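Local coordinates for probable zinc protease PqqL (Escherichia coli, PDB 6OFS), which probably acts as a zinc-dependent endopeptidase of the M16 family in the bacterial periplasm, at residues 604-609 with 661-666; 613-618 with 653-658; 538-543 with 572-577. All coordinates share one frame; numbering follows the deposited sequence.

Interaction 1 of 3, residues 604-609 with 661-666; sequences STINDN and ADALAA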
ATOM      1  N   SER A 604      -4.942  -9.810   7.280  1.00 50.22           N
ATOM      2  CA  SER A 604      -4.986  -9.729   5.822  1.00 50.03           C
ATOM      3  C   SER A 604      -4.857  -8.295   5.329  1.00 56.98           C
ATOM      4  O   SER A 604      -5.357  -7.356   5.962  1.00 57.70           O
ATOM      5  CB  SER A 604      -6.260 -10.365   5.286  1.00 53.49           C
ATOM      6  OG  SER A 604      -7.438  -9.755   5.785  1.00 64.86           O
ATOM      7  N   THR A 605      -4.149  -8.121   4.210  1.00 54.31           N
ATOM      8  CA  THR A 605      -3.923  -6.821   3.576  1.00 53.52           C
ATOM      9  C   THR A 605      -4.296  -6.908   2.102  1.00 58.24           C
ATOM     10  O   THR A 605      -4.424  -8.007   1.552  1.00 58.03           O
ATOM     11  CB  THR A 605      -2.447  -6.386   3.726  1.00 62.92           C
ATOM     12  OG1 THR A 605      -1.600  -7.308   3.049  1.00 63.98           O
ATOM     13  CG2 THR A 605      -1.998  -6.235   5.183  1.00 62.69           C
ATOM     14  N   ILE A 606      -4.425  -5.755   1.453  1.00 55.73           N
ATOM     15  CA  ILE A 606      -4.731  -5.687   0.034  1.00 55.63           C
ATOM     16  C   ILE A 606      -3.728  -4.797  -0.715  1.00 62.70           C
ATOM     17  O   ILE A 606      -3.508  -3.631  -0.345  1.00 63.00           O
ATOM     18  CB  ILE A 606      -6.217  -5.294  -0.230  1.00 57.89           C
ATOM     19  CG1 ILE A 606      -6.610  -5.570  -1.702  1.00 57.56           C
ATOM     20  CG2 ILE A 606      -6.526  -3.825   0.195  1.00 57.90           C
ATOM     21  CD1 ILE A 606      -8.063  -5.926  -1.931  1.00 60.34           C
ATOM     22  N   ASN A 607      -3.125  -5.353  -1.773  1.00 60.28           N
ATOM     23  CA  ASN A 607      -2.259  -4.593  -2.655  1.00 60.94           C
ATOM     24  C   ASN A 607      -3.233  -3.859  -3.598  1.00 68.15           C
ATOM     25  O   ASN A 607      -4.149  -4.473  -4.164  1.00 68.29           O
ATOM     26  CB  ASN A 607      -1.304  -5.512  -3.421  1.00 64.22           C
ATOM     27  CG  ASN A 607      -0.322  -4.791  -4.328  1.00 93.16           C
ATOM     28  OD1 ASN A 607      -0.697  -4.041  -5.240  1.00 86.39           O
ATOM     29  ND2 ASN A 607       0.965  -5.021  -4.116  1.00 86.03           N
ATOM     30  N   ASP A 608      -3.077  -2.538  -3.700  1.00 66.40           N
ATOM     31  CA  ASP A 608      -3.936  -1.677  -4.509  1.00 66.53           C
ATOM     32  C   ASP A 608      -3.757  -1.875  -6.006  1.00 71.02           C
ATOM     33  O   ASP A 608      -4.742  -1.780  -6.736  1.00 70.85           O
ATOM     34  CB  ASP A 608      -3.753  -0.216  -4.102  1.00 68.54           C
ATOM     35  CG  ASP A 608      -4.145   0.006  -2.656  1.00 83.43           C
ATOM     36  OD1 ASP A 608      -5.271   0.505  -2.417  1.00 83.86           O
ATOM     37  OD2 ASP A 608      -3.333  -0.339  -1.757  1.00 91.20           O
ATOM     38  N   ASN A 609      -2.523  -2.175  -6.461  1.00 67.88           N
ATOM     39  CA  ASN A 609      -2.212  -2.412  -7.874  1.00 68.00           C
ATOM     40  C   ASN A 609      -2.873  -3.685  -8.412  1.00 71.38           C
ATOM     41  O   ASN A 609      -3.393  -3.670  -9.533  1.00 70.95           O
ATOM     42  CB  ASN A 609      -0.700  -2.440  -8.118  1.00 71.48           C
ATOM     43  CG  ASN A 609      -0.004  -1.147  -7.756  1.00106.21           C
ATOM     44  OD1 ASN A 609       0.256  -0.854  -6.579  1.00103.47           O
ATOM     45  ND2 ASN A 609       0.315  -0.347  -8.767  1.00 99.03           N
ATOM     46  N   ALA A 661     -10.312  -1.095  -0.121  1.00 52.45           N
ATOM     47  CA  ALA A 661     -10.749  -1.141   1.276  1.00 52.72           C
ATOM     48  C   ALA A 661     -12.122  -1.818   1.435  1.00 56.41           C
ATOM     49  O   ALA A 661     -12.360  -2.449   2.470  1.00 55.44           O
ATOM     50  CB  ALA A 661     -10.778   0.262   1.863  1.00 53.49           C
ATOM     51  N   ASP A 662     -13.025  -1.670   0.429  1.00 53.17           N
ATOM     52  CA  ASP A 662     -14.336  -2.333   0.412  1.00 53.55           C
ATOM     53  C   ASP A 662     -14.084  -3.832   0.179  1.00 56.12           C
ATOM     54  O   ASP A 662     -14.718  -4.676   0.809  1.00 55.89           O
ATOM     55  CB  ASP A 662     -15.210  -1.806  -0.745  1.00 56.44           C
ATOM     56  CG  ASP A 662     -15.711  -0.374  -0.660  1.00 71.99           C
ATOM     57  OD1 ASP A 662     -16.150   0.041   0.435  1.00 73.09           O
ATOM     58  OD2 ASP A 662     -15.704   0.317  -1.705  1.00 79.66           O
ATOM     59  N   ALA A 663     -13.132  -4.144  -0.730  1.00 51.25           N
ATOM     60  CA  ALA A 663     -12.719  -5.485  -1.105  1.00 50.49           C
ATOM     61  C   ALA A 663     -12.007  -6.206   0.032  1.00 55.01           C
ATOM     62  O   ALA A 663     -12.201  -7.414   0.191  1.00 55.57           O
ATOM     63  CB  ALA A 663     -11.837  -5.431  -2.342  1.00 51.06           C
ATOM     64  N   LEU A 664     -11.186  -5.480   0.823  1.00 50.69           N
ATOM     65  CA  LEU A 664     -10.485  -6.063   1.967  1.00 50.01           C
ATOM     66  C   LEU A 664     -11.488  -6.352   3.074  1.00 51.87           C
ATOM     67  O   LEU A 664     -11.390  -7.390   3.716  1.00 53.69           O
ATOM     68  CB  LEU A 664      -9.342  -5.151   2.463  1.00 50.11           C
ATOM     69  CG  LEU A 664      -8.478  -5.650   3.638  1.00 54.56           C
ATOM     70  CD1 LEU A 664      -7.768  -6.943   3.304  1.00 55.49           C
ATOM     71  CD2 LEU A 664      -7.458  -4.616   4.035  1.00 55.30           C
ATOM     72  N   ALA A 665     -12.474  -5.476   3.249  1.00 45.33           N
ATOM     73  CA  ALA A 665     -13.523  -5.623   4.257  1.00 44.98           C
ATOM     74  C   ALA A 665     -14.420  -6.836   3.958  1.00 52.30           C
ATOM     75  O   ALA A 665     -14.774  -7.564   4.891  1.00 52.73           O
ATOM     76  CB  ALA A 665     -14.363  -4.352   4.335  1.00 44.57           C
ATOM     77  N   ALA A 666     -14.785  -7.051   2.664  1.00 49.18           N
ATOM     78  CA  ALA A 666     -15.628  -8.179   2.253  1.00 49.48           C
ATOM     79  C   ALA A 666     -14.890  -9.509   2.486  1.00 52.65           C
ATOM     80  O   ALA A 666     -15.426 -10.389   3.156  1.00 52.46           O
ATOM     81  CB  ALA A 666     -16.045  -8.038   0.795  1.00 50.11           C
TER

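Interaction 2 of 3, residues 613-618 with 653-658; sequences SLQNAQ and NQIAQF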
ATOM      1  N   SER A 613      -5.937  -3.750 -11.362  1.00 50.14           N
ATOM      2  CA  SER A 613      -5.806  -4.655 -12.509  1.00 49.77           C
ATOM      3  C   SER A 613      -7.056  -5.528 -12.632  1.00 52.07           C
ATOM      4  O   SER A 613      -7.635  -5.579 -13.711  1.00 51.88           O
ATOM      5  CB  SER A 613      -4.563  -5.529 -12.372  1.00 53.65           C
ATOM      6  OG  SER A 613      -3.417  -4.737 -12.104  1.00 65.72           O
ATOM      7  N   LEU A 614      -7.510  -6.150 -11.522  1.00 47.65           N
ATOM      8  CA  LEU A 614      -8.742  -6.949 -11.508  1.00 47.32           C
ATOM      9  C   LEU A 614      -9.995  -6.118 -11.833  1.00 50.88           C
ATOM     10  O   LEU A 614     -10.920  -6.647 -12.444  1.00 50.93           O
ATOM     11  CB  LEU A 614      -8.923  -7.724 -10.191  1.00 46.93           C
ATOM     12  CG  LEU A 614      -7.903  -8.832  -9.900  1.00 50.08           C
ATOM     13  CD1 LEU A 614      -7.946  -9.247  -8.452  1.00 49.13           C
ATOM     14  CD2 LEU A 614      -8.104 -10.012 -10.787  1.00 51.47           C
ATOM     15  N   GLN A 615     -10.007  -4.823 -11.458  1.00 47.48           N
ATOM     16  CA  GLN A 615     -11.101  -3.883 -11.746  1.00 47.50           C
ATOM     17  C   GLN A 615     -11.122  -3.546 -13.240  1.00 51.39           C
ATOM     18  O   GLN A 615     -12.159  -3.685 -13.909  1.00 50.74           O
ATOM     19  CB  GLN A 615     -10.929  -2.582 -10.947  1.00 48.58           C
ATOM     20  CG  GLN A 615     -11.423  -2.653  -9.516  1.00 59.52           C
ATOM     21  CD  GLN A 615     -11.341  -1.303  -8.860  1.00 67.92           C
ATOM     22  OE1 GLN A 615     -10.267  -0.687  -8.780  1.00 61.47           O
ATOM     23  NE2 GLN A 615     -12.476  -0.815  -8.366  1.00 51.40           N
ATOM     24  N   ASN A 616      -9.960  -3.094 -13.746  1.00 47.79           N
ATOM     25  CA  ASN A 616      -9.747  -2.721 -15.135  1.00 47.79           C
ATOM     26  C   ASN A 616     -10.000  -3.886 -16.092  1.00 51.67           C
ATOM     27  O   ASN A 616     -10.659  -3.683 -17.119  1.00 52.14           O
ATOM     28  CB  ASN A 616      -8.358  -2.097 -15.322  1.00 47.84           C
ATOM     29  CG  ASN A 616      -8.179  -0.735 -14.655  1.00 66.35           C
ATOM     30  OD1 ASN A 616      -9.131   0.058 -14.455  1.00 55.81           O
ATOM     31  ND2 ASN A 616      -6.935  -0.430 -14.304  1.00 54.74           N
ATOM     32  N   ALA A 617      -9.547  -5.113 -15.725  1.00 46.67           N
ATOM     33  CA  ALA A 617      -9.767  -6.320 -16.526  1.00 46.77           C
ATOM     34  C   ALA A 617     -11.254  -6.659 -16.612  1.00 51.86           C
ATOM     35  O   ALA A 617     -11.738  -7.053 -17.679  1.00 52.23           O
ATOM     36  CB  ALA A 617      -8.990  -7.497 -15.949  1.00 47.53           C
ATOM     37  N   GLN A 618     -11.976  -6.466 -15.494  1.00 47.69           N
ATOM     38  CA  GLN A 618     -13.403  -6.710 -15.381  1.00 47.26           C
ATOM     39  C   GLN A 618     -14.204  -5.715 -16.231  1.00 51.94           C
ATOM     40  O   GLN A 618     -15.213  -6.102 -16.819  1.00 52.43           O
ATOM     41  CB  GLN A 618     -13.824  -6.649 -13.905  1.00 48.12           C
ATOM     42  CG  GLN A 618     -15.136  -7.357 -13.617  1.00 59.53           C
ATOM     43  CD  GLN A 618     -15.007  -8.848 -13.384  1.00 73.70           C
ATOM     44  OE1 GLN A 618     -14.092  -9.541 -13.880  1.00 61.45           O
ATOM     45  NE2 GLN A 618     -15.952  -9.376 -12.612  1.00 66.36           N
ATOM     46  N   ASN A 653     -19.491   1.589 -13.421  1.00 57.65           N
ATOM     47  CA  ASN A 653     -19.585   2.363 -12.166  1.00 57.08           C
ATOM     48  C   ASN A 653     -19.502   1.479 -10.906  1.00 57.43           C
ATOM     49  O   ASN A 653     -18.791   1.824  -9.951  1.00 55.32           O
ATOM     50  CB  ASN A 653     -20.850   3.268 -12.136  1.00 57.47           C
ATOM     51  CG  ASN A 653     -22.171   2.571 -12.391  1.00 87.83           C
ATOM     52  OD1 ASN A 653     -22.316   1.724 -13.287  1.00 86.95           O
ATOM     53  ND2 ASN A 653     -23.178   2.945 -11.623  1.00 80.46           N
ATOM     54  N   GLN A 654     -20.212   0.328 -10.944  1.00 52.24           N
ATOM     55  CA  GLN A 654     -20.291  -0.673  -9.875  1.00 51.33           C
ATOM     56  C   GLN A 654     -18.937  -1.319  -9.588  1.00 54.55           C
ATOM     57  O   GLN A 654     -18.616  -1.584  -8.435  1.00 54.35           O
ATOM     58  CB  GLN A 654     -21.358  -1.721 -10.199  1.00 52.20           C
ATOM     59  CG  GLN A 654     -22.678  -1.097 -10.644  1.00 55.23           C
ATOM     60  CD  GLN A 654     -23.780  -2.106 -10.725  1.00 70.08           C
ATOM     61  OE1 GLN A 654     -23.933  -2.825 -11.725  1.00 65.12           O
ATOM     62  NE2 GLN A 654     -24.577  -2.173  -9.670  1.00 59.60           N
ATOM     63  N   ILE A 655     -18.121  -1.498 -10.625  1.00 51.41           N
ATOM     64  CA  ILE A 655     -16.776  -2.060 -10.504  1.00 51.26           C
ATOM     65  C   ILE A 655     -15.850  -1.029  -9.863  1.00 55.80           C
ATOM     66  O   ILE A 655     -15.142  -1.355  -8.911  1.00 55.23           O
ATOM     67  CB  ILE A 655     -16.248  -2.647 -11.849  1.00 53.98           C
ATOM     68  CG1 ILE A 655     -17.234  -3.716 -12.412  1.00 54.10           C
ATOM     69  CG2 ILE A 655     -14.838  -3.237 -11.677  1.00 54.92           C
ATOM     70  CD1 ILE A 655     -17.095  -4.076 -13.951  1.00 58.69           C
ATOM     71  N   ALA A 656     -15.895   0.223 -10.353  1.00 53.77           N
ATOM     72  CA  ALA A 656     -15.096   1.350  -9.843  1.00 53.06           C
ATOM     73  C   ALA A 656     -15.454   1.697  -8.396  1.00 58.30           C
ATOM     74  O   ALA A 656     -14.536   1.915  -7.598  1.00 58.93           O
ATOM     75  CB  ALA A 656     -15.269   2.566 -10.736  1.00 53.45           C
ATOM     76  N   GLN A 657     -16.767   1.690  -8.035  1.00 54.77           N
ATOM     77  CA  GLN A 657     -17.208   2.011  -6.671  1.00 55.56           C
ATOM     78  C   GLN A 657     -16.720   1.002  -5.623  1.00 60.45           C
ATOM     79  O   GLN A 657     -16.645   1.361  -4.442  1.00 61.55           O
ATOM     80  CB  GLN A 657     -18.733   2.260  -6.558  1.00 57.19           C
ATOM     81  CG  GLN A 657     -19.650   1.039  -6.688  1.00 76.58           C
ATOM     82  CD  GLN A 657     -21.126   1.393  -6.843  1.00100.57           C
ATOM     83  OE1 GLN A 657     -21.504   2.464  -7.351  1.00 95.58           O
ATOM     84  NE2 GLN A 657     -22.003   0.482  -6.427  1.00 94.47           N
ATOM     85  N   PHE A 658     -16.370  -0.235  -6.041  1.00 55.76           N
ATOM     86  CA  PHE A 658     -15.851  -1.215  -5.091  1.00 54.94           C
ATOM     87  C   PHE A 658     -14.348  -1.003  -4.939  1.00 57.91           C
ATOM     88  O   PHE A 658     -13.564  -1.340  -5.832  1.00 56.80           O
ATOM     89  CB  PHE A 658     -16.234  -2.649  -5.475  1.00 56.41           C
ATOM     90  CG  PHE A 658     -16.311  -3.612  -4.308  1.00 57.46           C
ATOM     91  CD1 PHE A 658     -17.269  -3.447  -3.308  1.00 59.46           C
ATOM     92  CD2 PHE A 658     -15.445  -4.700  -4.223  1.00 58.87           C
ATOM     93  CE1 PHE A 658     -17.337  -4.336  -2.228  1.00 60.22           C
ATOM     94  CE2 PHE A 658     -15.524  -5.600  -3.155  1.00 61.18           C
ATOM     95  CZ  PHE A 658     -16.465  -5.410  -2.161  1.00 59.42           C
TER

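Interaction 3 of 3, residues 538-543 with 572-577; sequences LIALAN and SKVSGM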
ATOM      1  N   LEU A 538     -17.790  -9.786  -7.287  1.00 55.01           N
ATOM      2  CA  LEU A 538     -16.484  -9.240  -6.909  1.00 54.31           C
ATOM      3  C   LEU A 538     -15.794  -9.945  -5.723  1.00 56.33           C
ATOM      4  O   LEU A 538     -14.623  -9.657  -5.454  1.00 56.14           O
ATOM      5  CB  LEU A 538     -16.584  -7.725  -6.638  1.00 53.89           C
ATOM      6  CG  LEU A 538     -17.156  -6.871  -7.766  1.00 58.80           C
ATOM      7  CD1 LEU A 538     -17.500  -5.480  -7.280  1.00 59.29           C
ATOM      8  CD2 LEU A 538     -16.230  -6.819  -8.983  1.00 60.25           C
ATOM      9  N   ILE A 539     -16.506 -10.856  -5.034  1.00 49.53           N
ATOM     10  CA  ILE A 539     -16.000 -11.557  -3.850  1.00 47.96           C
ATOM     11  C   ILE A 539     -14.805 -12.440  -4.187  1.00 49.06           C
ATOM     12  O   ILE A 539     -13.801 -12.365  -3.483  1.00 48.88           O
ATOM     13  CB  ILE A 539     -17.133 -12.309  -3.084  1.00 50.47           C
ATOM     14  CG1 ILE A 539     -18.364 -11.385  -2.856  1.00 49.27           C
ATOM     15  CG2 ILE A 539     -16.629 -12.948  -1.770  1.00 50.70           C
ATOM     16  CD1 ILE A 539     -18.080 -10.000  -2.173  1.00 46.18           C
ATOM     17  N   ALA A 540     -14.878 -13.214  -5.275  1.00 45.06           N
ATOM     18  CA  ALA A 540     -13.767 -14.077  -5.717  1.00 44.74           C
ATOM     19  C   ALA A 540     -12.585 -13.219  -6.121  1.00 49.42           C
ATOM     20  O   ALA A 540     -11.443 -13.552  -5.784  1.00 49.47           O
ATOM     21  CB  ALA A 540     -14.197 -14.969  -6.871  1.00 45.05           C
ATOM     22  N   LEU A 541     -12.866 -12.079  -6.785  1.00 46.68           N
ATOM     23  CA  LEU A 541     -11.844 -11.122  -7.181  1.00 48.00           C
ATOM     24  C   LEU A 541     -11.139 -10.562  -5.952  1.00 51.70           C
ATOM     25  O   LEU A 541      -9.908 -10.584  -5.894  1.00 52.94           O
ATOM     26  CB  LEU A 541     -12.459  -9.981  -7.995  1.00 48.95           C
ATOM     27  CG  LEU A 541     -12.961 -10.336  -9.396  1.00 55.42           C
ATOM     28  CD1 LEU A 541     -13.550  -9.108 -10.065  1.00 55.39           C
ATOM     29  CD2 LEU A 541     -11.830 -10.949 -10.269  1.00 58.97           C
ATOM     30  N   ALA A 542     -11.925 -10.100  -4.959  1.00 45.71           N
ATOM     31  CA  ALA A 542     -11.457  -9.547  -3.698  1.00 44.63           C
ATOM     32  C   ALA A 542     -10.532 -10.538  -2.994  1.00 50.45           C
ATOM     33  O   ALA A 542      -9.419 -10.179  -2.601  1.00 49.83           O
ATOM     34  CB  ALA A 542     -12.644  -9.216  -2.815  1.00 44.79           C
ATOM     35  N   ASN A 543     -10.965 -11.806  -2.913  1.00 47.46           N
ATOM     36  CA  ASN A 543     -10.204 -12.862  -2.279  1.00 47.24           C
ATOM     37  C   ASN A 543      -8.877 -13.157  -2.991  1.00 52.58           C
ATOM     38  O   ASN A 543      -7.871 -13.372  -2.305  1.00 53.33           O
ATOM     39  CB  ASN A 543     -11.071 -14.094  -2.125  1.00 46.29           C
ATOM     40  CG  ASN A 543     -10.370 -15.282  -1.524  1.00 60.57           C
ATOM     41  OD1 ASN A 543      -9.958 -16.210  -2.229  1.00 53.71           O
ATOM     42  ND2 ASN A 543     -10.230 -15.283  -0.212  1.00 49.55           N
ATOM     43  N   SER A 572      -6.320 -19.921  -2.272  1.00 50.60           N
ATOM     44  CA  SER A 572      -7.674 -19.764  -1.765  1.00 50.00           C
ATOM     45  C   SER A 572      -8.672 -19.803  -2.912  1.00 53.73           C
ATOM     46  O   SER A 572      -8.297 -19.585  -4.057  1.00 53.49           O
ATOM     47  CB  SER A 572      -7.814 -18.490  -0.929  1.00 53.73           C
ATOM     48  OG  SER A 572      -7.554 -17.306  -1.666  1.00 62.95           O
ATOM     49  N   LYS A 573      -9.934 -20.115  -2.619  1.00 50.21           N
ATOM     50  CA  LYS A 573     -10.978 -20.194  -3.635  1.00 49.70           C
ATOM     51  C   LYS A 573     -12.310 -19.814  -3.009  1.00 52.97           C
ATOM     52  O   LYS A 573     -12.623 -20.268  -1.913  1.00 53.13           O
ATOM     53  CB  LYS A 573     -11.034 -21.617  -4.225  1.00 52.69           C
ATOM     54  CG  LYS A 573     -11.880 -21.763  -5.487  1.00 67.92           C
ATOM     55  CD  LYS A 573     -12.667 -23.084  -5.491  1.00 78.64           C
ATOM     56  CE  LYS A 573     -11.976 -24.207  -6.235  1.00 83.96           C
ATOM     57  NZ  LYS A 573     -12.756 -25.470  -6.158  1.00 90.39           N
ATOM     58  N   VAL A 574     -13.082 -18.980  -3.709  1.00 49.40           N
ATOM     59  CA  VAL A 574     -14.409 -18.537  -3.297  1.00 49.09           C
ATOM     60  C   VAL A 574     -15.413 -19.283  -4.143  1.00 53.81           C
ATOM     61  O   VAL A 574     -15.413 -19.189  -5.378  1.00 54.24           O
ATOM     62  CB  VAL A 574     -14.608 -16.988  -3.373  1.00 52.76           C
ATOM     63  CG1 VAL A 574     -16.076 -16.594  -3.213  1.00 52.35           C
ATOM     64  CG2 VAL A 574     -13.759 -16.272  -2.337  1.00 52.37           C
ATOM     65  N   SER A 575     -16.252 -20.042  -3.460  1.00 51.02           N
ATOM     66  CA  SER A 575     -17.340 -20.839  -4.013  1.00 50.85           C
ATOM     67  C   SER A 575     -18.634 -20.063  -3.654  1.00 55.06           C
ATOM     68  O   SER A 575     -18.546 -18.997  -3.045  1.00 55.68           O
ATOM     69  CB  SER A 575     -17.290 -22.232  -3.386  1.00 54.45           C
ATOM     70  OG  SER A 575     -18.490 -22.967  -3.532  1.00 69.13           O
ATOM     71  N   GLY A 576     -19.793 -20.563  -4.062  1.00 51.14           N
ATOM     72  CA  GLY A 576     -21.072 -19.933  -3.765  1.00 50.42           C
ATOM     73  C   GLY A 576     -21.455 -20.029  -2.299  1.00 54.64           C
ATOM     74  O   GLY A 576     -21.946 -19.054  -1.712  1.00 55.26           O
ATOM     75  N   MET A 577     -21.210 -21.192  -1.689  1.00 49.60           N
ATOM     76  CA  MET A 577     -21.584 -21.414  -0.292  1.00 49.52           C
ATOM     77  C   MET A 577     -20.402 -21.552   0.646  1.00 51.72           C
ATOM     78  O   MET A 577     -20.615 -21.745   1.843  1.00 50.85           O
ATOM     79  CB  MET A 577     -22.509 -22.649  -0.151  1.00 52.45           C
ATOM     80  CG  MET A 577     -23.854 -22.495  -0.799  1.00 56.43           C
ATOM     81  SD  MET A 577     -24.854 -21.198  -0.048  1.00 60.86           S
ATOM     82  CE  MET A 577     -26.386 -21.425  -0.934  1.00 57.33           C
TER

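Interaction 1 of 3, residues 604-609 with 661-666
Leu664 lays its CD1 methyl over two successive peptide groups, those joining Ser604 to Thr605 and Thr605 to Ile606, covering on each the face turned to helix 661-666. The evidence is that Leu664 CD1 lies 3.6 Å from Ser604 O and 3.7 Å from Thr605 C, the latter almost straight above the second peptide plane. At the oxygen end of the first peptide, Leu664 CD2 lies 4.0 Å from Ser604 O. The CB of Thr605 points away from helix 661-666, and its OG1 is hydrogen-bonded to Gly550 O.

Beyond the peptides the contact is aliphatic. Leu664 holds CG anti to its backbone N (chi1 -178°), which extends the branch over the loop. The Ile606 and Leu664 side chains run alongside each other, pointing opposite ways, with Ile606 CG2 3.9 Å from Leu664 CB. The other arm of Ile606 runs out along CG1, also anti (chi1 -166°), and its tip CD1 reaches Ala663 CB at 3.8 Å. One residue on, Asn607 is the N-cap of the next helix, its OD1 accepting a weak bond from Asn609 N.

This extended entry into helix 608-623 is thus laid against helix 660-668, and helix 539-547 closes over the same apolar patch, since Val546 touches Ser604, Ile606 and Leu664.

Interaction 2 of 3, residues 613-618 with 653-658
Gln615 and Ile655 meet where two helices run side by side: the axes of helix 613-618 and helix 653-657 approach to 9.7 Å at 179°, so they are antiparallel, and the nearest CA atoms are those of this pair.

The polar part is one side-chain-to-backbone bond. Gln615 NE2 donates to Ile655 O at 2.8 Å with an N-H...O angle of 148°, moderately bent; the amide approaches from outside the carbonyl plane, and the acceptor lies a little out of the amide plane. The extended chain of Gln615 beyond CG (chi2 -174°) carries the amide across to the last turn of the partner helix. Phe658 O lies equally close to NE2, but the angle is too poor for a hydrogen bond, and that oxygen is held by Trp611 NE1.

The apolar part belongs to the two branches of Ile655. Its CG2 rests against the opposite backbone, 3.5 Å from Gln615 O and 3.8 Å from Gln615 CA, while the side chains of Gln615 and Ile655 overlap along their lengths and head in contrary senses. Its CD1 goes to Gln618 instead, 3.8 Å from Gln618 CG, the two chains crossing at about a right angle. Of the Gln618 side chain, it is the aliphatic CB and CG that face the isoleucine.

The near-exact antiparallel alignment makes this an antiparallel helix pair, here in the helical layer of an alpha/beta domain, consistent with the repeated sheet-and-helix domains of M16 peptidases.

Interaction 3 of 3, residues 538-543 with 572-577
Val574 is the close-packed centre of this contact: its CB lies 3.8 Å from Ala540 CA, and its two methyls diverge, one toward Ile539 and the other toward Asn543. CG1 turns to Ile539 CG2 at 4.0 Å, whereas CG2 sits 3.5 Å from Asn543 CB. Beside this apolar patch Ser572 OG donates to Asn543 OD1 at 2.7 Å. The hydroxyl meets the carbonyl oxygen at a C=O...O angle of 119°, tilted out of the carbonyl plane. Asn543 reaches it because CG is anti to the backbone N (chi1 178°), while ND2 turns to Asp667 OD2; Ser572 OG also bonds Ser547 OG. A leucine in place of Asn543 would probably leave both Ser572 OG and the Asp667 carboxylate without this amide partner.

The other side is loose. Lys573 directs its CB away from the helix and is exposed, and past Val574 the chain leaves the helix, with Ser575 and Gly576 bonding instead to the backbone of Asp528 and Leu529.

The axes of 539-543 and 572-574 run at 166°, nearly antiparallel. They belong to helix 539-547 and to strand 569-574, an outermost strand of its sheet, which pairs with strand 579-586, while helices 608-623 and 660-668 touch the helix elsewhere.

In the fold
The three contacts form one cluster: interactions 1 and 2 have centres about 13 Å apart, as do 1 and 3, and those of 2 and 3 lie about 15 Å apart. Along the chain interaction 3 comes first and is complete before residue 604; interaction 1 then brackets interaction 2. Helix 608-623 and the chain leading into it serve both of these, whereas helix 539-547 links interaction 3 to them, as Ala542 meets Ala663 and Leu541 meets Leu614. Interactions 1 and 2 hold the helices to one another, and interaction 3 sets helix 539-547 on the edge strand of the seven-stranded sheet. All three lie away from the zinc-binding residues His54 and His58 and are structural packing.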